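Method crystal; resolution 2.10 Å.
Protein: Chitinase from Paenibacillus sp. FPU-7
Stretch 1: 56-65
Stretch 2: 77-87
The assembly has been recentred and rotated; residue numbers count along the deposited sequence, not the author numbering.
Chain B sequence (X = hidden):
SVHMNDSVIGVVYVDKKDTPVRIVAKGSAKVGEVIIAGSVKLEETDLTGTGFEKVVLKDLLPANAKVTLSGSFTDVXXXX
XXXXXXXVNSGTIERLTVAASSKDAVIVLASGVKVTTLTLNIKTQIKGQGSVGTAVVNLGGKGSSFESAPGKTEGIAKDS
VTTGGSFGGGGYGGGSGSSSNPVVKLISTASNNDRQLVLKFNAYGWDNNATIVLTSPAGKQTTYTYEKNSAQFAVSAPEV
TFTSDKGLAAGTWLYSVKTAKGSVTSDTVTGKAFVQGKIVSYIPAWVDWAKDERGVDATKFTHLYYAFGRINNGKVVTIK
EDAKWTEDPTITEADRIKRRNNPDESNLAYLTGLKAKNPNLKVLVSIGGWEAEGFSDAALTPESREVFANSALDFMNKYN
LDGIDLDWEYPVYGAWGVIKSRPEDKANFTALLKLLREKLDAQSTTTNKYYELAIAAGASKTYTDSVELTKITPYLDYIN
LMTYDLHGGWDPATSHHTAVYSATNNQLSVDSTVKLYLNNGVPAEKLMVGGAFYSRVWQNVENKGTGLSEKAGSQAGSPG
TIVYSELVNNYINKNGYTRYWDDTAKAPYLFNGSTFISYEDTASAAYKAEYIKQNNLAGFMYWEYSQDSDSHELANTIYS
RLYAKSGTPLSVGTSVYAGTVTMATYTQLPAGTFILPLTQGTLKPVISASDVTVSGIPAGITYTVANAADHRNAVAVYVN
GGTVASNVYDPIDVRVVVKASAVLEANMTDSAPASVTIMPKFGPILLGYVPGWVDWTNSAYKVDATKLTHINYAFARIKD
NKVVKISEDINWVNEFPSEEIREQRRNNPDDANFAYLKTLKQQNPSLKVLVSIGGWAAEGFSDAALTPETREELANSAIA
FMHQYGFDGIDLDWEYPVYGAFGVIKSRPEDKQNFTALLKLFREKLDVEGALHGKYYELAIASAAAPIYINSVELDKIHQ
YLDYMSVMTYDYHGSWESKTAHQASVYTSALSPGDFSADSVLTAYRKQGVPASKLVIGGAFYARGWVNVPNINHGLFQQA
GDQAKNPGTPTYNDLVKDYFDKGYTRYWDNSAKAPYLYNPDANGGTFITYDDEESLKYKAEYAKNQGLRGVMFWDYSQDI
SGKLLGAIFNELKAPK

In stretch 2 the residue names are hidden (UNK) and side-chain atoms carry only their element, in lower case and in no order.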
# COMPACT_ATOMS: atom_id res chain seq x y z
N VAL B 56 -44.93 -16.79 45.16
CA VAL B 56 -44.16 -16.69 46.38
C VAL B 56 -44.71 -17.71 47.30
O VAL B 56 -45.92 -17.69 47.51
CB VAL B 56 -44.33 -15.30 47.14
CG1 VAL B 56 -43.37 -15.23 48.33
CG2 VAL B 56 -44.17 -14.10 46.23
N LEU B 57 -43.86 -18.54 47.92
CA LEU B 57 -44.24 -19.46 48.98
C LEU B 57 -43.90 -18.71 50.25
O LEU B 57 -42.71 -18.40 50.47
CB LEU B 57 -43.43 -20.79 48.90
CG LEU B 57 -43.89 -21.71 47.75
CD1 LEU B 57 -43.74 -21.03 46.42
CD2 LEU B 57 -43.15 -23.03 47.81
N LYS B 58 -44.91 -18.35 51.04
CA LYS B 58 -44.68 -17.44 52.21
C LYS B 58 -44.45 -18.19 53.45
O LYS B 58 -44.63 -19.43 53.48
CB LYS B 58 -45.85 -16.51 52.41
CG LYS B 58 -45.93 -15.41 51.37
CD LYS B 58 -45.50 -14.08 51.95
CE LYS B 58 -45.66 -13.02 50.89
NZ LYS B 58 -44.91 -11.82 51.28
N ASP B 59 -44.02 -17.47 54.50
CA ASP B 59 -43.68 -18.13 55.78
C ASP B 59 -44.92 -18.84 56.43
O ASP B 59 -44.75 -19.73 57.27
CB ASP B 59 -42.90 -17.18 56.78
CG ASP B 59 -42.19 -17.95 57.94
OD1 ASP B 59 -41.47 -18.97 57.75
OD2 ASP B 59 -42.36 -17.55 59.10
N LEU B 60 -46.15 -18.46 56.02
CA LEU B 60 -47.40 -19.11 56.51
C LEU B 60 -47.59 -20.57 55.95
O LEU B 60 -48.37 -21.37 56.53
CB LEU B 60 -48.61 -18.19 56.20
CG LEU B 60 -48.46 -16.65 56.55
CD1 LEU B 60 -48.78 -15.70 55.37
CD2 LEU B 60 -49.22 -16.25 57.83
N LEU B 61 -46.87 -20.91 54.86
CA LEU B 61 -46.85 -22.27 54.32
C LEU B 61 -46.66 -23.34 55.40
O LEU B 61 -45.67 -23.31 56.10
CB LEU B 61 -45.72 -22.46 53.28
CG LEU B 61 -45.88 -23.73 52.44
CD1 LEU B 61 -47.01 -23.53 51.45
CD2 LEU B 61 -44.62 -24.04 51.65
N PRO B 62 -47.61 -24.29 55.52
CA PRO B 62 -47.45 -25.27 56.61
C PRO B 62 -46.41 -26.33 56.30
O PRO B 62 -46.08 -26.55 55.12
CB PRO B 62 -48.86 -25.92 56.74
CG PRO B 62 -49.79 -25.04 56.00
CD PRO B 62 -49.00 -24.21 55.02
N ALA B 63 -45.94 -26.99 57.35
CA ALA B 63 -45.05 -28.10 57.21
C ALA B 63 -45.67 -29.16 56.25
O ALA B 63 -46.90 -29.27 56.16
CB ALA B 63 -44.77 -28.71 58.57
N ASN B 64 -44.80 -29.85 55.49
CA ASN B 64 -45.15 -30.84 54.44
C ASN B 64 -46.25 -30.41 53.47
O ASN B 64 -46.93 -31.27 52.92
CB ASN B 64 -45.54 -32.18 55.10
CG ASN B 64 -44.42 -32.79 55.93
OD1 ASN B 64 -43.33 -33.07 55.44
ND2 ASN B 64 -44.71 -33.04 57.20
N ALA B 65 -46.45 -29.11 53.25
CA ALA B 65 -47.42 -28.68 52.24
C ALA B 65 -46.92 -29.12 50.82
O ALA B 65 -45.73 -29.15 50.58
CB ALA B 65 -47.59 -27.16 52.27
N UNK B 77 -40.37 -17.53 44.20
CA UNK B 77 -39.70 -17.25 45.42
C UNK B 77 -40.07 -18.20 46.52
O UNK B 77 -41.25 -18.19 46.92
o UNK B 77 -38.55 -14.50 44.87
o UNK B 77 -38.77 -14.69 47.11
c UNK B 77 -39.08 -14.92 45.94
c UNK B 77 -40.17 -15.85 45.85
N UNK B 78 -39.10 -18.92 47.08
CA UNK B 78 -39.37 -19.86 48.14
C UNK B 78 -38.83 -19.16 49.39
O UNK B 78 -37.61 -19.08 49.59
c UNK B 78 -38.66 -21.19 47.91
c UNK B 78 -38.99 -22.18 48.97
c UNK B 78 -38.93 -21.70 46.51
N UNK B 79 -39.75 -18.72 50.26
CA UNK B 79 -39.44 -17.86 51.40
C UNK B 79 -40.25 -18.39 52.59
O UNK B 79 -41.15 -17.71 53.11
c UNK B 79 -39.86 -16.43 51.03
N UNK B 80 -39.99 -19.63 52.96
CA UNK B 80 -40.87 -20.33 53.87
C UNK B 80 -40.01 -21.22 54.73
O UNK B 80 -39.25 -22.05 54.21
c UNK B 80 -41.95 -21.12 53.09
N UNK B 81 -40.05 -20.98 56.05
CA UNK B 81 -39.20 -21.74 57.02
C UNK B 81 -39.63 -23.18 57.29
O UNK B 81 -38.83 -23.99 57.83
c UNK B 81 -39.09 -20.96 58.37
o UNK B 81 -40.36 -20.89 59.02
N UNK B 82 -40.84 -23.56 56.90
CA UNK B 82 -41.34 -24.91 57.23
C UNK B 82 -40.82 -26.01 56.26
O UNK B 82 -41.62 -26.77 55.67
c UNK B 82 -42.88 -24.89 57.30
N UNK B 83 -39.49 -26.14 56.15
CA UNK B 83 -38.84 -27.17 55.30
C UNK B 83 -39.56 -27.35 53.92
O UNK B 83 -40.08 -28.42 53.61
o UNK B 83 -37.07 -27.67 57.70
c UNK B 83 -38.16 -28.27 57.48
c UNK B 83 -38.68 -28.48 56.05
n UNK B 83 -38.95 -28.72 58.46
N UNK B 84 -39.61 -26.27 53.14
CA UNK B 84 -40.45 -26.25 51.98
C UNK B 84 -39.88 -27.17 50.87
O UNK B 84 -38.68 -27.31 50.78
c UNK B 84 -40.43 -24.77 51.56
c UNK B 84 -39.13 -24.22 52.08
c UNK B 84 -38.77 -25.05 53.26
N UNK B 85 -40.77 -27.81 50.11
CA UNK B 85 -40.47 -28.42 48.84
C UNK B 85 -41.31 -27.76 47.78
O UNK B 85 -42.53 -27.69 47.92
n UNK B 85 -40.90 -32.83 46.76
c UNK B 85 -40.34 -32.09 47.70
c UNK B 85 -40.79 -29.90 48.85
c UNK B 85 -40.43 -30.59 47.52
o UNK B 85 -39.77 -32.59 48.69
N UNK B 86 -40.65 -27.34 46.68
CA UNK B 86 -41.26 -26.83 45.45
C UNK B 86 -41.05 -27.90 44.39
O UNK B 86 -39.88 -28.30 44.07
c UNK B 86 -40.65 -25.49 45.02
c UNK B 86 -40.44 -23.76 43.17
c UNK B 86 -41.16 -24.95 43.71
c UNK B 86 -42.62 -24.60 43.88
N UNK B 87 -42.18 -28.41 43.87
CA UNK B 87 -42.17 -29.29 42.68
C UNK B 87 -42.45 -28.46 41.47
O UNK B 87 -43.48 -27.78 41.41
o UNK B 87 -42.21 -32.65 42.92
c UNK B 87 -43.23 -30.42 42.77
c UNK B 87 -42.70 -31.63 43.51
n UNK B 87 -42.71 -31.50 44.79
O HOH W 1 -43.15 -21.92 56.22
O HOH W 2 -43.69 -26.81 53.75
O HOH W 3 -41.97 -29.73 55.26
O HOH W 4 -43.33 -28.06 51.37
O HOH W 5 -44.23 -29.93 47.68

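Position 77 carries two side-chain carbons, the second bearing two oxygens, a carboxylate. Its CB lies 4.1 Å from CG1 of Val-56, its parallel bridge partner on the same face of the sheet, but the backbone does the stronger work: O of position 77 accepts from N of Leu-57 at 2.8 Å, nearly straight at 168°. This is Asp-77.

Position 78 has three carbons, one forking into two, which is the valine pattern. It pairs with Leu-57 on the other face, where one of its branch carbons sits 4.4 Å from CD2 of Leu-57. The residue is Val-78, and that carbon is CG1.

Position 79 has a single side-chain carbon. Its N donates to O of Leu-57 at 3.0 Å, the second of the two bonds that make the Leu-57 bridge to Val-78. Its O stands 3.2 Å from N of Asp-59, but the angle is too poor for a hydrogen bond, so the ladder stops here. One carbon means Ala-79.

Position 80 again shows one carbon, and the chains are close, with its CA 4.0 Å from CA of Asp-59. The CB of position 80 lies 3.2 Å from O of Lys-58, 4.0 Å from CB of Leu-61 and 4.5 Å from CB of Leu-57. This is Ala-80, a small side chain set against the turn from Lys-58 to Leu-61.

Position 81 has one carbon and then one oxygen, a hydroxyl. That oxygen donates to OD1 of Asp-59 at 2.6 Å, and the N of position 81 donates to the same OD1 at 3.0 Å, so one carboxylate oxygen gathers both donors of a single residue, Ser-81.

Position 82 has one carbon, pointing toward stretch 1, its CB 3.4 Å from O of Leu-61 and 4.4 Å from CB of Ala-63. It is Ala-82, and its N donates to water 1, which in turn donates to O of Asp-59 and O of Leu-61.

Position 83 shows two carbons, the second with one oxygen and one nitrogen, and the side chain touches nothing on stretch 1. The carboxamide makes it Asn-83; its backbone O receives water 3, which accepts from N of Asn-64.

Position 84 has three carbons closing a ring onto the backbone N, its CB 4.3 Å from CD2 of Leu-61: Pro-84.

Position 85 has three carbons ending in one oxygen and one nitrogen, and this side chain makes no close contact with stretch 1. The longer amide is Gln-85. Water 4 accepts from its N and donates to O of Ala-65.

Position 86 has four carbons forked at the second, one terminal carbon 4.3 Å from CD2 of Leu-57: Leu-86, the carbon being CD1.

Position 87 has two carbons, the second with oxygen and nitrogen, and lies out of reach: Asn-87.

The contact changes its means along its length. Parallel strand pairing sets the register, Asp-59 then holds Ser-81 beyond the strand ends, and waters join backbone groups between Asp-59 and Ala-65 to those between Ala-82 and Gln-85. Leu-57 is the apolar hub, meeting Val-78, Ala-80 and Leu-86, while Leu-61 meets Ala-80 and Pro-84. Alanines pack closely at Ala-80 and Ala-82, and waters bridge backbone groups that do not meet directly.

Stretch 2, residues 77-87: DVAASANPQLN
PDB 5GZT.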